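PDB 1SQ4: glyoxylate-induced Protein from Pseudomonas aeruginosa, which is a two-domain cupin of the ureidoglycine aminohydrolase family, to which that enzymatic activity is tentatively assigned, its function not being established. Local coordinates for residues A[216-221]-A[256-261]; A[74-79]-A[133-138]. One frame throughout, in Å; residues are numbered along the deposited sequence.

Contact 1: A[216-221]-A[256-261]; sequences LYVLEG and GRFRYL
Tyr217 and Leu261 form an antiparallel hydrogen-bonded pair on strand segments whose directions differ by 135°. Tyr217 N binds Leu261 O at 2.8 Å, and Leu261 N binds Tyr217 O at 2.7 Å. Farther along, Arg259 O takes both Leu219 N, at 2.8 Å, and Glu220 N, at 3.2 Å, while Arg259 N returns a bond to Glu220 O. Two residues thus face one, a classic beta bulge.

On the face that carries Val218 and Tyr260, Tyr260 is met by Leu216, whose side chain lies beside it and points the same way, CG 3.4 Å from Tyr260 CE2 and CB over one face of the ring, on the CD2 side. Val218 CG1, anti to its backbone N (chi1 -172°), reaches Phe258 CE1 at 3.5 Å, the side chains meeting at about a right angle.

Leu219 CG packs on Leu261 CB. On the face of Leu261, Glu220 and Arg259, Glu220 OE1 touches Arg259 CD at 3.3 Å, but Arg259 NH1 is 4.5 Å from OE1, beyond a salt bridge. Glu220 OE2 is hydrogen-bonded to Ser5 OG; Arg259 NH2 forms a salt bridge with Glu161 and NE a hydrogen bond with Asn197 OD1. This bulged pairing joins strands 212-220 and 258-265 in the second cupin barrel.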
loop_
_atom_site.group_PDB
_atom_site.type_symbol
_atom_site.label_atom_id
_atom_site.label_comp_id
_atom_site.label_asym_id
_atom_site.label_seq_id
_atom_site.Cartn_x
_atom_site.Cartn_y
_atom_site.Cartn_z
ATOM N N LEU A 216 -20.649 -17.492 -0.788
ATOM C CA LEU A 216 -20.193 -18.738 -1.391
ATOM C C LEU A 216 -19.614 -19.596 -0.291
ATOM O O LEU A 216 -18.786 -19.125 0.471
ATOM C CB LEU A 216 -19.096 -18.458 -2.414
ATOM C CG LEU A 216 -19.511 -18.104 -3.830
ATOM C CD1 LEU A 216 -20.745 -17.234 -3.838
ATOM C CD2 LEU A 216 -18.347 -17.390 -4.511
ATOM N N TYR A 217 -20.046 -20.849 -0.205
ATOM C CA TYR A 217 -19.515 -21.758 0.810
ATOM C C TYR A 217 -19.038 -23.021 0.107
ATOM O O TYR A 217 -19.841 -23.790 -0.410
ATOM C CB TYR A 217 -20.584 -22.111 1.854
ATOM C CG TYR A 217 -20.072 -23.011 2.955
ATOM C CD1 TYR A 217 -19.859 -24.364 2.732
ATOM C CD2 TYR A 217 -19.743 -22.494 4.209
ATOM C CE1 TYR A 217 -19.329 -25.182 3.719
ATOM C CE2 TYR A 217 -19.211 -23.309 5.210
ATOM C CZ TYR A 217 -19.008 -24.656 4.951
ATOM O OH TYR A 217 -18.499 -25.478 5.931
ATOM N N VAL A 218 -17.733 -23.241 0.091
ATOM C CA VAL A 218 -17.208 -24.409 -0.594
ATOM C C VAL A 218 -17.609 -25.701 0.109
ATOM O O VAL A 218 -17.202 -25.957 1.237
ATOM C CB VAL A 218 -15.675 -24.336 -0.707
ATOM C CG1 VAL A 218 -15.167 -25.449 -1.600
ATOM C CG2 VAL A 218 -15.269 -22.979 -1.256
ATOM N N LEU A 219 -18.413 -26.509 -0.574
ATOM C CA LEU A 219 -18.866 -27.775 -0.027
ATOM C C LEU A 219 -17.869 -28.899 -0.278
ATOM O O LEU A 219 -17.709 -29.798 0.546
ATOM C CB LEU A 219 -20.219 -28.182 -0.628
ATOM C CG LEU A 219 -21.462 -27.433 -0.144
ATOM C CD1 LEU A 219 -22.703 -28.018 -0.785
ATOM C CD2 LEU A 219 -21.547 -27.515 1.373
ATOM N N GLU A 220 -17.193 -28.846 -1.415
ATOM C CA GLU A 220 -16.256 -29.888 -1.765
ATOM C C GLU A 220 -15.201 -29.439 -2.741
ATOM O O GLU A 220 -15.466 -28.627 -3.626
ATOM C CB GLU A 220 -17.026 -31.049 -2.365
ATOM C CG GLU A 220 -16.185 -32.091 -3.028
ATOM C CD GLU A 220 -17.037 -33.115 -3.732
ATOM O OE1 GLU A 220 -17.984 -32.699 -4.441
ATOM O OE2 GLU A 220 -16.764 -34.332 -3.583
ATOM N N GLY A 221 -14.003 -29.984 -2.582
ATOM C CA GLY A 221 -12.926 -29.655 -3.487
ATOM C C GLY A 221 -12.019 -28.524 -3.065
ATOM O O GLY A 221 -12.097 -27.984 -1.963
ATOM N N GLY A 256 -10.687 -34.058 -7.935
ATOM C CA GLY A 256 -12.124 -34.295 -7.880
ATOM C C GLY A 256 -12.997 -33.130 -8.318
ATOM O O GLY A 256 -12.549 -32.227 -9.029
ATOM N N ARG A 257 -14.259 -33.145 -7.906
ATOM C CA ARG A 257 -15.162 -32.066 -8.276
ATOM C C ARG A 257 -15.036 -30.928 -7.262
ATOM O O ARG A 257 -14.802 -31.169 -6.084
ATOM C CB ARG A 257 -16.603 -32.585 -8.342
ATOM C CG ARG A 257 -17.513 -31.732 -9.210
ATOM C CD ARG A 257 -18.754 -32.483 -9.685
ATOM N NE ARG A 257 -19.527 -32.995 -8.562
ATOM C CZ ARG A 257 -20.855 -32.980 -8.487
ATOM N NH1 ARG A 257 -21.584 -32.477 -9.475
ATOM N NH2 ARG A 257 -21.454 -33.456 -7.404
ATOM N N PHE A 258 -15.163 -29.690 -7.727
ATOM C CA PHE A 258 -15.065 -28.519 -6.850
ATOM C C PHE A 258 -16.413 -27.832 -6.864
ATOM O O PHE A 258 -16.872 -27.409 -7.920
ATOM C CB PHE A 258 -14.005 -27.545 -7.369
ATOM C CG PHE A 258 -14.015 -26.218 -6.670
ATOM C CD1 PHE A 258 -13.665 -26.120 -5.327
ATOM C CD2 PHE A 258 -14.385 -25.062 -7.350
ATOM C CE1 PHE A 258 -13.684 -24.887 -4.669
ATOM C CE2 PHE A 258 -14.407 -23.826 -6.701
ATOM C CZ PHE A 258 -14.053 -23.739 -5.356
ATOM N N ARG A 259 -17.057 -27.697 -5.714
ATOM C CA ARG A 259 -18.365 -27.068 -5.738
ATOM C C ARG A 259 -18.726 -26.306 -4.476
ATOM O O ARG A 259 -18.237 -26.612 -3.395
ATOM C CB ARG A 259 -19.434 -28.126 -6.078
ATOM C CG ARG A 259 -19.370 -29.429 -5.270
ATOM C CD ARG A 259 -20.076 -30.607 -5.974
ATOM N NE ARG A 259 -21.464 -30.325 -6.344
ATOM C CZ ARG A 259 -22.522 -30.955 -5.843
ATOM N NH1 ARG A 259 -22.362 -31.911 -4.942
ATOM N NH2 ARG A 259 -23.744 -30.624 -6.235
ATOM N N TYR A 260 -19.563 -25.288 -4.612
ATOM C CA TYR A 260 -19.932 -24.530 -3.447
ATOM C C TYR A 260 -21.365 -24.103 -3.409
ATOM O O TYR A 260 -21.995 -23.879 -4.437
ATOM C CB TYR A 260 -19.042 -23.304 -3.297
ATOM C CG TYR A 260 -18.953 -22.430 -4.522
ATOM C CD1 TYR A 260 -17.776 -22.382 -5.277
ATOM C CD2 TYR A 260 -20.015 -21.601 -4.903
ATOM C CE1 TYR A 260 -17.655 -21.533 -6.370
ATOM C CE2 TYR A 260 -19.898 -20.743 -6.000
ATOM C CZ TYR A 260 -18.716 -20.716 -6.722
ATOM O OH TYR A 260 -18.567 -19.859 -7.788
ATOM N N LEU A 261 -21.874 -24.007 -2.193
ATOM C CA LEU A 261 -23.238 -23.583 -1.950
ATOM C C LEU A 261 -23.257 -22.069 -2.133
ATOM O O LEU A 261 -22.365 -21.371 -1.656
ATOM C CB LEU A 261 -23.615 -23.952 -0.520
ATOM C CG LEU A 261 -24.959 -23.481 0.004
ATOM C CD1 LEU A 261 -26.076 -24.308 -0.607
ATOM C CD2 LEU A 261 -24.962 -23.610 1.515
#

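Contact 2: A[74-79]-A[133-138]; sequences ELAPNG and GQHTRF
Glu74 reaches across to two side chains of 133-138, His135 and Arg137, and OE1 serves both. Its CG stands anti to the backbone N (chi1 170°) and the chain runs on extended, beside that of Arg137 and pointing the same way. His135 ND1 gives OE1 a hydrogen bond of 3.3 Å, arriving on the anti side of the carboxylate and 22° out of its plane, whereas OE1 lies almost in the plane of the imidazole; the two flat groups are turned 41° apart. Arg137 NH2 makes a salt bridge of 3.4 Å to the same oxygen. OE2 forms a salt bridge with Arg53, and Arg137 NH1 one with Glu98, a run of alternating charges.

One face of the His135 ring is covered by Ala76, whose CA sits over its centre, 4.0 Å from the centroid, in a CH-pi contact. Pro77 CD approaches the same ring at CD2, 3.3 Å away, and Pro77 CG rests against Gly133 O.

The backbones belong to strands 69-76 and 136-144, antiparallel neighbours in the first cupin barrel. Leu75 and Thr136 are a hydrogen-bonded pair, with Leu75 N to Thr136 O at 2.9 Å and Thr136 N to Leu75 O at 3.0 Å. At Pro77 and Asn78 the chain turns a corner, in a type II turn from Ala76 to Gly79 closed by Gly79 N on Ala76 O.

On the face away from Glu74, Leu75 CD1 meets the edge of the Phe138 ring, 3.8 Å from CE1, and Leu101 packs against both side chains.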
loop_
_atom_site.group_PDB
_atom_site.type_symbol
_atom_site.label_atom_id
_atom_site.label_comp_id
_atom_site.label_asym_id
_atom_site.label_seq_id
_atom_site.Cartn_x
_atom_site.Cartn_y
_atom_site.Cartn_z
ATOM N N GLU A 74 -25.142 -28.029 14.560
ATOM C CA GLU A 74 -24.765 -29.375 14.922
ATOM C C GLU A 74 -25.717 -29.846 16.010
ATOM O O GLU A 74 -25.763 -29.282 17.115
ATOM C CB GLU A 74 -23.319 -29.385 15.437
ATOM C CG GLU A 74 -22.861 -30.692 16.077
ATOM C CD GLU A 74 -21.470 -30.602 16.706
ATOM O OE1 GLU A 74 -21.145 -31.446 17.558
ATOM O OE2 GLU A 74 -20.689 -29.699 16.353
ATOM N N LEU A 75 -26.507 -30.860 15.689
ATOM C CA LEU A 75 -27.437 -31.408 16.665
ATOM C C LEU A 75 -26.921 -32.731 17.158
ATOM O O LEU A 75 -26.563 -33.607 16.373
ATOM C CB LEU A 75 -28.811 -31.633 16.057
ATOM C CG LEU A 75 -29.485 -30.374 15.559
ATOM C CD1 LEU A 75 -30.803 -30.753 14.911
ATOM C CD2 LEU A 75 -29.680 -29.407 16.712
ATOM N N ALA A 76 -26.883 -32.865 18.470
ATOM C CA ALA A 76 -26.445 -34.095 19.079
ATOM C C ALA A 76 -27.676 -34.974 19.075
ATOM O O ALA A 76 -28.789 -34.507 18.818
ATOM C CB ALA A 76 -25.994 -33.846 20.498
ATOM N N PRO A 77 -27.496 -36.265 19.354
ATOM C CA PRO A 77 -28.674 -37.122 19.354
ATOM C C PRO A 77 -29.777 -36.524 20.211
ATOM O O PRO A 77 -29.519 -35.993 21.293
ATOM C CB PRO A 77 -28.133 -38.429 19.903
ATOM C CG PRO A 77 -26.752 -38.462 19.326
ATOM C CD PRO A 77 -26.268 -37.047 19.569
ATOM N N ASN A 78 -31.001 -36.594 19.691
ATOM C CA ASN A 78 -32.192 -36.103 20.375
ATOM C C ASN A 78 -32.252 -34.577 20.378
ATOM O O ASN A 78 -33.120 -33.989 21.013
ATOM C CB ASN A 78 -32.219 -36.654 21.806
ATOM C CG ASN A 78 -33.580 -36.534 22.451
ATOM O OD1 ASN A 78 -34.557 -37.109 21.968
ATOM N ND2 ASN A 78 -33.658 -35.783 23.549
ATOM N N GLY A 79 -31.337 -33.942 19.649
ATOM C CA GLY A 79 -31.319 -32.493 19.584
ATOM C C GLY A 79 -32.301 -31.909 18.583
ATOM O O GLY A 79 -32.836 -32.624 17.732
ATOM N N GLY A 133 -28.794 -41.839 16.446
ATOM C CA GLY A 133 -27.846 -41.932 17.540
ATOM C C GLY A 133 -26.556 -41.222 17.189
ATOM O O GLY A 133 -25.623 -41.169 17.985
ATOM N N GLN A 134 -26.504 -40.678 15.979
ATOM C CA GLN A 134 -25.330 -39.957 15.513
ATOM C C GLN A 134 -25.634 -38.465 15.334
ATOM O O GLN A 134 -26.778 -38.081 15.071
ATOM C CB GLN A 134 -24.856 -40.536 14.187
ATOM C CG GLN A 134 -23.462 -41.098 14.259
ATOM C CD GLN A 134 -23.410 -42.358 15.086
ATOM O OE1 GLN A 134 -22.358 -42.715 15.633
ATOM N NE2 GLN A 134 -24.549 -43.058 15.175
ATOM N N HIS A 135 -24.610 -37.628 15.473
ATOM C CA HIS A 135 -24.807 -36.200 15.314
ATOM C C HIS A 135 -25.222 -35.878 13.902
ATOM O O HIS A 135 -25.041 -36.676 12.982
ATOM C CB HIS A 135 -23.538 -35.422 15.642
ATOM C CG HIS A 135 -23.157 -35.473 17.087
ATOM N ND1 HIS A 135 -22.449 -34.465 17.701
ATOM C CD2 HIS A 135 -23.378 -36.412 18.033
ATOM C CE1 HIS A 135 -22.249 -34.781 18.968
ATOM N NE2 HIS A 135 -22.802 -35.956 19.195
ATOM N N THR A 136 -25.795 -34.699 13.734
ATOM C CA THR A 136 -26.231 -34.271 12.418
ATOM C C THR A 136 -25.778 -32.831 12.211
ATOM O O THR A 136 -25.699 -32.054 13.158
ATOM C CB THR A 136 -27.758 -34.383 12.290
ATOM O OG1 THR A 136 -28.145 -35.725 12.583
ATOM C CG2 THR A 136 -28.206 -34.039 10.883
ATOM N N ARG A 137 -25.474 -32.472 10.975
ATOM C CA ARG A 137 -25.023 -31.123 10.713
ATOM C C ARG A 137 -25.646 -30.571 9.453
ATOM O O ARG A 137 -25.630 -31.213 8.400
ATOM C CB ARG A 137 -23.496 -31.112 10.619
ATOM C CG ARG A 137 -22.811 -31.720 11.850
ATOM C CD ARG A 137 -21.308 -31.599 11.756
ATOM N NE ARG A 137 -20.678 -31.802 13.051
ATOM C CZ ARG A 137 -20.522 -32.986 13.625
ATOM N NH1 ARG A 137 -20.940 -34.084 13.011
ATOM N NH2 ARG A 137 -19.978 -33.068 14.830
ATOM N N PHE A 138 -26.210 -29.376 9.563
ATOM C CA PHE A 138 -26.840 -28.742 8.415
ATOM C C PHE A 138 -26.629 -27.240 8.372
ATOM O O PHE A 138 -26.263 -26.625 9.369
ATOM C CB PHE A 138 -28.347 -29.021 8.397
ATOM C CG PHE A 138 -29.093 -28.455 9.583
ATOM C CD1 PHE A 138 -29.053 -29.096 10.815
ATOM C CD2 PHE A 138 -29.899 -27.327 9.442
ATOM C CE1 PHE A 138 -29.791 -28.619 11.882
ATOM C CE2 PHE A 138 -30.640 -26.842 10.506
ATOM C CZ PHE A 138 -30.594 -27.492 11.720
#

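Contacts 1 and 2 come from different cupin domains of one chain: 74-79 with 133-138 from the first, 216-221 with 256-261 from the second. Along the sequence they follow in series, contact 2 closing before contact 1 opens. Their centres are 23 Å apart and their nearest atoms about 8 Å, with no direct touch. The barrels are nevertheless joined near contact 1: Tyr217 packs on Gln70 and Ile72 of strand 69-76, the strand that supplies 74-79, and stacks edge-to-face with His139 of strand 136-144. Both strands of contact 2 thus also reach the side chain of Tyr217, 69-76 before the contact and 136-144 after it, joining the two cupin domains of the bicupin.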